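Local coordinates for fluorescence recovery protein (Synechocystis sp., PDB 4JDX) that speeds the return of the orange carotenoid protein from its active red form to the orange form, restoring fluorescence after non-photochemical quenching, at residues Q32-G37 and E90-A95; V83-L88 and K110-L115. All coordinates share one frame; numbering follows the deposited sequence.

In the fold
The two contacts meet through helix 80-89 and the loop that leaves it, with centres about 13 Å apart. Contact 1 joins that loop to the middle of helix 17-47; its centre lies about 6 Å from the centre of the chain and it is partly buried. Contact 2 joins helix 80-89 itself to helix 103-114, its centre about 11 Å from the centre of the chain, and is a surface contact. A probable hydrogen bond from Leu92 N to Leu87 O (2.7 Å) ties them together at the helix end. Contact 1 mixes a buried carboxylate, a guanidinium and a leucine; contact 2 is almost wholly apolar, built on alanines and leucines.

Contact 1: Q32-G37 and E90-A95; sequences QRELDG and EGLVQA
At Glu90 the carboxylate faces another carboxylate: its OE1 lies 4.4 Å from Glu34 OE2. Lys72 probably offsets the repulsion, since its NZ forms salt bridges with both oxygens. Gly91 follows with positive phi, a conformation that favours glycine, and ends helix 80-89 in a Schellman motif, so that the chain turns toward helix 17-47.

Leu92 is the main apolar element of the contact, its CA nearest that of Arg33 (6.3 Å). CD1 sits against the flat end of Glu34, 3.9 Å from Glu34 CD, while CD2 rests on the helix backbone, 4.0 Å from Glu34 CA. Glu34 can be reached this way because its CG is anti to the backbone N (chi1 -169°) and the chain runs extended beyond it, crossing the leucine obliquely. The carbonyl of Leu92 is taken by Arg33: NH1 donates to Leu92 O at 2.9 Å with an N-H...O angle of 153°. The oxygen lies at the guanidinium edge, close to its plane, whereas the donor stands above the carbonyl plane by 37°. An extended chain from CG to NE spans the gap, and Arg33 CD passes 3.5 Å from the same Leu92 O.

Val93 CA lies 3.8 Å from Arg33 NH1, while the CB points away from the helix. Beyond it, Glu97 forms a salt bridge with Arg33 NH2 and accepts from Gln94 N. An alanine here in place of Arg33 removes the NH1 donor to Leu92 O and the ion pair with Glu97, and would probably loosen the loop against helix 17-47.

Helix 17-47 thus holds the post-helical loop by complementary means: a charged donor for a loop carbonyl, and a buried Glu34 carboxylate, hydrogen-bonded to Tyr73 OH and bridged to Lys72, against which a methyl of Leu92 packs.

Contact 2: V83-L88 and K110-L115; sequences VFAQLL and KALARL
Lys110 O lies over the centre of the Arg114 guanidinium, 3.7 Å above its plane, so that one face of the group is turned to its own helix; CB of Arg114 points away from helix 80-89. The Phe84 ring takes no part between the two segments; it meets the ring of Phe27 on helix 17-47, planes at about 50°, and touches Ile109 of helix 103-114.

The helices themselves meet through two alanines flanked by leucines. Their segment axes approach to 8.2 Å and cross at -52°, a close passage consistent with the two alanines at the crossing, where Ala85 CA and Ala113 CA are 4.9 Å apart. The methyl of Ala113 lies 3.5 Å from Ala85 O, against the backbone itself. Ala85 CB in turn meets Leu112 CB at 3.8 Å. One turn on, Leu88 has CG anti to its backbone N (chi1 -178°), which carries CD2 across to 3.6 Å from Ala113 CB and 4.0 Å from Lys110 CA.

Ala113 CB thus touches both Ala85 O and Leu88 CD2, which approach it from roughly perpendicular directions. With apolar contacts and no polar bond joining the segments, the crossing probably rests on shape, the alanines being small enough for the close approach and Leu88 packing beside it against Ala113 and Lys110.

Contact 1: Q32-G37 and E90-A95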
loop_
_atom_site.group_PDB
_atom_site.type_symbol
_atom_site.label_atom_id
_atom_site.label_comp_id
_atom_site.label_asym_id
_atom_site.label_seq_id
_atom_site.Cartn_x
_atom_site.Cartn_y
_atom_site.Cartn_z
ATOM N N GLN A 32 10.048 -17.047 2.315
ATOM C CA GLN A 32 10.310 -16.781 0.907
ATOM C C GLN A 32 9.114 -17.186 0.052
ATOM O O GLN A 32 8.789 -16.516 -0.927
ATOM C CB GLN A 32 11.568 -17.518 0.449
ATOM C CG GLN A 32 12.845 -16.976 1.072
ATOM C CD GLN A 32 13.151 -15.558 0.629
ATOM O OE1 GLN A 32 12.819 -15.163 -0.485
ATOM N NE2 GLN A 32 13.783 -14.782 1.503
ATOM N N ARG A 33 8.456 -18.278 0.432
ATOM C CA ARG A 33 7.286 -18.746 -0.299
ATOM C C ARG A 33 6.152 -17.733 -0.184
ATOM O O ARG A 33 5.379 -17.541 -1.124
ATOM C CB ARG A 33 6.816 -20.101 0.234
ATOM C CG ARG A 33 7.771 -21.252 -0.021
ATOM C CD ARG A 33 7.033 -22.569 0.087
ATOM N NE ARG A 33 7.875 -23.723 -0.230
ATOM C CZ ARG A 33 8.213 -24.685 0.627
ATOM N NH1 ARG A 33 7.795 -24.665 1.886
ATOM N NH2 ARG A 33 8.978 -25.682 0.218
ATOM N N GLU A 34 6.054 -17.088 0.973
ATOM C CA GLU A 34 4.991 -16.125 1.211
ATOM C C GLU A 34 5.241 -14.842 0.419
ATOM O O GLU A 34 4.299 -14.193 -0.037
ATOM C CB GLU A 34 4.867 -15.810 2.701
ATOM C CG GLU A 34 3.621 -15.015 3.037
ATOM C CD GLU A 34 3.342 -14.947 4.523
ATOM O OE1 GLU A 34 4.290 -15.107 5.320
ATOM O OE2 GLU A 34 2.168 -14.734 4.892
ATOM N N LEU A 35 6.510 -14.481 0.260
ATOM C CA LEU A 35 6.877 -13.328 -0.551
ATOM C C LEU A 35 6.473 -13.560 -2.000
ATOM O O LEU A 35 5.902 -12.682 -2.645
ATOM C CB LEU A 35 8.382 -13.072 -0.483
ATOM C CG LEU A 35 8.966 -12.703 0.882
ATOM C CD1 LEU A 35 10.469 -12.457 0.756
ATOM C CD2 LEU A 35 8.257 -11.495 1.484
ATOM N N ASP A 36 6.777 -14.750 -2.505
ATOM C CA ASP A 36 6.462 -15.096 -3.884
ATOM C C ASP A 36 4.960 -15.027 -4.135
ATOM O O ASP A 36 4.514 -14.479 -5.144
ATOM C CB ASP A 36 6.994 -16.492 -4.218
ATOM C CG ASP A 36 8.502 -16.520 -4.364
ATOM O OD1 ASP A 36 9.094 -15.456 -4.644
ATOM O OD2 ASP A 36 9.099 -17.603 -4.203
ATOM N N GLY A 37 4.181 -15.572 -3.208
ATOM C CA GLY A 37 2.736 -15.553 -3.334
ATOM C C GLY A 37 2.208 -14.134 -3.257
ATOM O O GLY A 37 1.396 -13.716 -4.081
ATOM N N GLU A 90 -1.822 -22.840 5.703
ATOM C CA GLU A 90 -1.715 -21.847 4.639
ATOM C C GLU A 90 -0.917 -22.369 3.444
ATOM O O GLU A 90 -0.769 -21.673 2.440
ATOM C CB GLU A 90 -1.067 -20.568 5.175
ATOM C CG GLU A 90 -1.924 -19.801 6.170
ATOM C CD GLU A 90 -1.245 -18.544 6.676
ATOM O OE1 GLU A 90 -0.127 -18.244 6.211
ATOM O OE2 GLU A 90 -1.829 -17.857 7.539
ATOM N N GLY A 91 -0.402 -23.590 3.553
ATOM C CA GLY A 91 0.329 -24.204 2.459
ATOM C C GLY A 91 1.732 -23.649 2.288
ATOM O O GLY A 91 2.359 -23.843 1.244
ATOM N N LEU A 92 2.228 -22.961 3.312
ATOM C CA LEU A 92 3.561 -22.365 3.266
ATOM C C LEU A 92 4.645 -23.377 3.635
ATOM O O LEU A 92 5.825 -23.170 3.352
ATOM C CB LEU A 92 3.628 -21.142 4.183
ATOM C CG LEU A 92 2.790 -19.952 3.701
ATOM C CD1 LEU A 92 2.864 -18.788 4.679
ATOM C CD2 LEU A 92 3.232 -19.518 2.310
ATOM N N VAL A 93 4.235 -24.470 4.270
ATOM C CA VAL A 93 5.115 -25.617 4.459
ATOM C C VAL A 93 4.349 -26.901 4.177
ATOM O O VAL A 93 3.130 -26.962 4.353
ATOM C CB VAL A 93 5.698 -25.679 5.887
ATOM C CG1 VAL A 93 6.434 -24.385 6.220
ATOM C CG2 VAL A 93 4.602 -25.974 6.907
ATOM N N GLN A 94 5.067 -27.923 3.729
ATOM C CA GLN A 94 4.470 -29.226 3.476
ATOM C C GLN A 94 4.723 -30.137 4.672
ATOM O O GLN A 94 5.749 -30.023 5.342
ATOM C CB GLN A 94 5.043 -29.832 2.192
ATOM C CG GLN A 94 4.775 -28.991 0.951
ATOM C CD GLN A 94 3.293 -28.869 0.637
ATOM O OE1 GLN A 94 2.721 -27.781 0.694
ATOM N NE2 GLN A 94 2.668 -29.991 0.299
ATOM N N ALA A 95 3.772 -31.022 4.950
ATOM C CA ALA A 95 3.871 -31.938 6.082
ATOM C C ALA A 95 5.175 -32.731 6.037
ATOM O O ALA A 95 5.756 -33.047 7.075
ATOM C CB ALA A 95 2.682 -32.884 6.088
#

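Contact 2: V83-L88 and K110-L115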
loop_
_atom_site.group_PDB
_atom_site.type_symbol
_atom_site.label_atom_id
_atom_site.label_comp_id
_atom_site.label_asym_id
_atom_site.label_seq_id
_atom_site.Cartn_x
_atom_site.Cartn_y
_atom_site.Cartn_z
ATOM N N VAL A 83 2.529 -21.712 15.165
ATOM C CA VAL A 83 2.985 -21.073 13.937
ATOM C C VAL A 83 3.086 -22.094 12.812
ATOM O O VAL A 83 2.574 -21.870 11.716
ATOM C CB VAL A 83 4.360 -20.393 14.127
ATOM C CG1 VAL A 83 4.888 -19.856 12.798
ATOM C CG2 VAL A 83 4.272 -19.280 15.166
ATOM N N PHE A 84 3.746 -23.215 13.084
ATOM C CA PHE A 84 3.899 -24.266 12.082
ATOM C C PHE A 84 2.546 -24.758 11.581
ATOM O O PHE A 84 2.355 -24.963 10.383
ATOM C CB PHE A 84 4.717 -25.434 12.637
ATOM C CG PHE A 84 6.203 -25.218 12.562
ATOM C CD1 PHE A 84 6.820 -25.014 11.343
ATOM C CD2 PHE A 84 6.980 -25.218 13.707
ATOM C CE1 PHE A 84 8.182 -24.812 11.267
ATOM C CE2 PHE A 84 8.344 -25.016 13.633
ATOM C CZ PHE A 84 8.944 -24.814 12.412
ATOM N N ALA A 85 1.606 -24.931 12.505
ATOM C CA ALA A 85 0.257 -25.356 12.158
ATOM C C ALA A 85 -0.364 -24.378 11.166
ATOM O O ALA A 85 -0.972 -24.784 10.173
ATOM C CB ALA A 85 -0.601 -25.452 13.411
ATOM N N GLN A 86 -0.202 -23.088 11.439
ATOM C CA GLN A 86 -0.734 -22.045 10.567
ATOM C C GLN A 86 -0.079 -22.107 9.188
ATOM O O GLN A 86 -0.760 -22.063 8.162
ATOM C CB GLN A 86 -0.504 -20.665 11.183
ATOM C CG GLN A 86 -1.198 -19.538 10.436
ATOM C CD GLN A 86 -2.715 -19.622 10.524
ATOM O OE1 GLN A 86 -3.260 -20.239 11.441
ATOM N NE2 GLN A 86 -3.403 -19.003 9.571
ATOM N N LEU A 87 1.246 -22.206 9.176
ATOM C CA LEU A 87 2.009 -22.313 7.937
ATOM C C LEU A 87 1.555 -23.512 7.118
ATOM O O LEU A 87 1.464 -23.443 5.891
ATOM C CB LEU A 87 3.500 -22.447 8.246
ATOM C CG LEU A 87 4.142 -21.241 8.934
ATOM C CD1 LEU A 87 5.594 -21.539 9.291
ATOM C CD2 LEU A 87 4.030 -19.994 8.054
ATOM N N LEU A 88 1.272 -24.612 7.807
ATOM C CA LEU A 88 0.822 -25.835 7.156
ATOM C C LEU A 88 -0.571 -25.636 6.577
ATOM O O LEU A 88 -0.860 -26.055 5.455
ATOM C CB LEU A 88 0.802 -26.981 8.163
ATOM C CG LEU A 88 0.391 -28.350 7.623
ATOM C CD1 LEU A 88 1.399 -28.856 6.597
ATOM C CD2 LEU A 88 0.243 -29.327 8.774
ATOM N N LYS A 110 -0.037 -31.261 12.750
ATOM C CA LYS A 110 -0.979 -31.739 11.746
ATOM C C LYS A 110 -2.407 -31.660 12.273
ATOM O O LYS A 110 -3.326 -31.277 11.551
ATOM C CB LYS A 110 -0.648 -33.178 11.348
ATOM C CG LYS A 110 0.694 -33.332 10.654
ATOM C CD LYS A 110 0.965 -34.776 10.278
ATOM C CE LYS A 110 2.331 -34.925 9.636
ATOM N NZ LYS A 110 2.554 -36.294 9.098
ATOM N N ALA A 111 -2.577 -32.015 13.543
ATOM C CA ALA A 111 -3.891 -32.034 14.172
ATOM C C ALA A 111 -4.494 -30.634 14.208
ATOM O O ALA A 111 -5.642 -30.430 13.809
ATOM C CB ALA A 111 -3.791 -32.604 15.585
ATOM N N LEU A 112 -3.711 -29.673 14.685
ATOM C CA LEU A 112 -4.168 -28.291 14.799
ATOM C C LEU A 112 -4.511 -27.703 13.432
ATOM O O LEU A 112 -5.446 -26.910 13.304
ATOM C CB LEU A 112 -3.096 -27.438 15.482
ATOM C CG LEU A 112 -2.770 -27.836 16.924
ATOM C CD1 LEU A 112 -1.542 -27.087 17.428
ATOM C CD2 LEU A 112 -3.972 -27.595 17.833
ATOM N N ALA A 113 -3.762 -28.109 12.413
ATOM C CA ALA A 113 -3.941 -27.586 11.062
ATOM C C ALA A 113 -5.165 -28.192 10.376
ATOM O O ALA A 113 -5.767 -27.564 9.505
ATOM C CB ALA A 113 -2.691 -27.841 10.232
ATOM N N ARG A 114 -5.529 -29.412 10.765
ATOM C CA ARG A 114 -6.689 -30.080 10.183
ATOM C C ARG A 114 -7.961 -29.294 10.469
ATOM O O ARG A 114 -8.800 -29.105 9.588
ATOM C CB ARG A 114 -6.829 -31.505 10.726
ATOM C CG ARG A 114 -6.018 -32.543 9.970
ATOM C CD ARG A 114 -6.318 -33.948 10.474
ATOM N NE ARG A 114 -5.548 -34.284 11.670
ATOM C CZ ARG A 114 -4.389 -34.941 11.666
ATOM N NH1 ARG A 114 -3.841 -35.349 10.529
ATOM N NH2 ARG A 114 -3.771 -35.193 12.811
ATOM N N LEU A 115 -8.094 -28.835 11.707
ATOM C CA LEU A 115 -9.250 -28.050 12.117
ATOM C C LEU A 115 -9.168 -26.637 11.551
ATOM O O LEU A 115 -8.096 -26.168 11.164
ATOM C CB LEU A 115 -9.341 -28.004 13.643
ATOM C CG LEU A 115 -9.856 -29.271 14.337
ATOM C CD1 LEU A 115 -11.313 -29.532 13.972
ATOM C CD2 LEU A 115 -8.990 -30.484 14.004
ATOM O OXT LEU A 115 -10.172 -25.931 11.461
#